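Long-range contact in A putative transcriptional regulator (PDB 2HKU), which probably binds cis-regulatory DNA as a transcription factor of the TetR family: residues A24-A29 with V68-A73. Residues are numbered along the deposited sequence; the frame is centred on the assembly and turned at random.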
loop_
_atom_site.group_PDB
_atom_site.type_symbol
_atom_site.label_atom_id
_atom_site.label_comp_id
_atom_site.label_asym_id
_atom_site.label_seq_id
_atom_site.Cartn_x
_atom_site.Cartn_y
_atom_site.Cartn_z
ATOM N N ALA A 24 19.078 13.622 -19.013
ATOM C CA ALA A 24 19.707 12.330 -19.301
ATOM C C ALA A 24 19.705 11.443 -18.035
ATOM O O ALA A 24 19.382 10.269 -18.084
ATOM C CB ALA A 24 21.159 12.501 -19.871
ATOM N N LEU A 25 20.081 12.039 -16.924
ATOM C CA LEU A 25 20.092 11.366 -15.602
ATOM C C LEU A 25 18.694 10.868 -15.185
ATOM O O LEU A 25 18.475 9.677 -14.826
ATOM C CB LEU A 25 20.680 12.322 -14.561
ATOM C CG LEU A 25 22.202 12.336 -14.517
ATOM C CD1 LEU A 25 22.651 13.430 -13.562
ATOM C CD2 LEU A 25 22.750 10.984 -14.029
ATOM N N PHE A 26 17.736 11.773 -15.360
ATOM C CA PHE A 26 16.371 11.509 -14.981
ATOM C C PHE A 26 15.810 10.340 -15.722
ATOM O O PHE A 26 15.234 9.435 -15.125
ATOM C CB PHE A 26 15.506 12.761 -15.085
ATOM C CG PHE A 26 14.288 12.722 -14.152
ATOM C CD1 PHE A 26 14.400 13.139 -12.832
ATOM C CD2 PHE A 26 13.042 12.270 -14.600
ATOM C CE1 PHE A 26 13.300 13.116 -11.988
ATOM C CE2 PHE A 26 11.937 12.258 -13.735
ATOM C CZ PHE A 26 12.067 12.686 -12.472
ATOM N N THR A 27 16.005 10.317 -17.044
ATOM C CA THR A 27 15.559 9.207 -17.874
ATOM C C THR A 27 16.228 7.880 -17.522
ATOM O O THR A 27 15.565 6.887 -17.458
ATOM C CB THR A 27 15.772 9.561 -19.410
ATOM O OG1 THR A 27 14.921 10.686 -19.709
ATOM C CG2 THR A 27 15.409 8.408 -20.330
ATOM N N ALA A 28 17.553 7.866 -17.347
ATOM C CA ALA A 28 18.247 6.631 -17.114
ATOM C C ALA A 28 17.748 6.136 -15.751
ATOM O O ALA A 28 17.373 4.988 -15.601
ATOM C CB ALA A 28 19.711 6.889 -17.058
ATOM N N ALA A 29 17.734 7.059 -14.789
ATOM C CA ALA A 29 17.248 6.753 -13.408
ATOM C C ALA A 29 15.881 6.185 -13.454
ATOM O O ALA A 29 15.618 5.154 -12.821
ATOM C CB ALA A 29 17.263 7.978 -12.543
ATOM N N VAL A 68 13.546 9.631 -4.994
ATOM C CA VAL A 68 12.226 10.140 -4.692
ATOM C C VAL A 68 11.670 11.018 -5.857
ATOM O O VAL A 68 10.471 10.935 -6.190
ATOM C CB VAL A 68 12.196 10.891 -3.261
ATOM C CG1 VAL A 68 10.835 11.532 -3.034
ATOM C CG2 VAL A 68 12.550 9.911 -2.180
ATOM N N GLU A 69 12.493 11.883 -6.461
ATOM C CA GLU A 69 11.929 12.698 -7.528
ATOM C C GLU A 69 11.450 11.806 -8.674
ATOM O O GLU A 69 10.355 12.003 -9.199
ATOM C CB GLU A 69 12.938 13.684 -8.097
ATOM C CG GLU A 69 13.109 14.868 -7.218
ATOM C CD GLU A 69 13.957 15.907 -7.865
ATOM O OE1 GLU A 69 14.067 15.961 -9.121
ATOM O OE2 GLU A 69 14.511 16.651 -7.092
ATOM N N VAL A 70 12.277 10.831 -9.056
ATOM C CA VAL A 70 11.901 9.860 -10.105
ATOM C C VAL A 70 10.577 9.158 -9.776
ATOM O O VAL A 70 9.699 8.940 -10.693
ATOM C CB VAL A 70 13.073 8.821 -10.317
ATOM C CG1 VAL A 70 12.626 7.566 -11.011
ATOM C CG2 VAL A 70 14.282 9.479 -11.028
ATOM N N ALA A 71 10.426 8.770 -8.478
ATOM C CA ALA A 71 9.275 8.002 -8.041
ATOM C C ALA A 71 7.997 8.840 -8.098
ATOM O O ALA A 71 6.981 8.404 -8.591
ATOM C CB ALA A 71 9.504 7.428 -6.599
ATOM N N CYS A 72 8.075 10.060 -7.588
ATOM C CA CYS A 72 7.027 11.024 -7.720
ATOM C C CYS A 72 6.601 11.322 -9.197
ATOM O O CYS A 72 5.439 11.303 -9.477
ATOM C CB CYS A 72 7.449 12.305 -7.026
ATOM S SG CYS A 72 7.490 11.978 -5.142
ATOM N N ALA A 73 7.513 11.712 -10.062
ATOM C CA ALA A 73 7.232 11.899 -11.545
ATOM C C ALA A 73 6.623 10.680 -12.188
ATOM O O ALA A 73 5.605 10.772 -12.874
ATOM C CB ALA A 73 8.456 12.339 -12.261
#
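The ring of Phe-26 reaches across from helix 21-36 with its CZ tip 3.7 Å from CA of Val-70 on helix 63-87. A chi1 of -155° sets CG of Phe-26 anti to the backbone N and beside the carbonyl carbon; from there the ring projects to the second helix, where CE1 and CZ meet Val-70 and CZ also meets Ala-73. One ring face carries a CH-pi contact: CG2 of Val-70 sits 4.1 Å from the centroid of the Phe-26 ring, 18° from the ring normal, displaced a little toward the rim. Two other groups meet the ring at its edge, near its plane. CB of Ala-73 approaches CZ of Phe-26 at 3.6 Å, while CB of Glu-69 lies 3.9 Å from CE1 of the same ring. The side chains of Phe-26 and Val-70 overlap as they run past one another in opposite senses. The methyl CG2 of Val-70 is shared, touching CB of Ala-29 at 3.7 Å about one helical turn on from the aromatic residue. The short segments cross at -72° with axes 10.1 Å apart, and no hydrogen bond links them; the contact is apolar packing. In the TetR fold this joins the first helix of the helix-turn-helix domain to the long helix that follows the predicted DNA-binding motif and runs on into the rest of the all-helical chain. An alanine in place of Phe-26 would probably open a gap between the helices, leaving the Ala-73 methyl without its partner across the contact and CG2 of Val-70 without the ring face it lies over. Tyr-60, from helix 53-60, touches both Phe-26 and Glu-69. The Glu-69 carboxylate turns to charged partners, OE2 pairing with Arg-65 and OE1 with Arg-22, the latter a salt bridge back to helix 21-36.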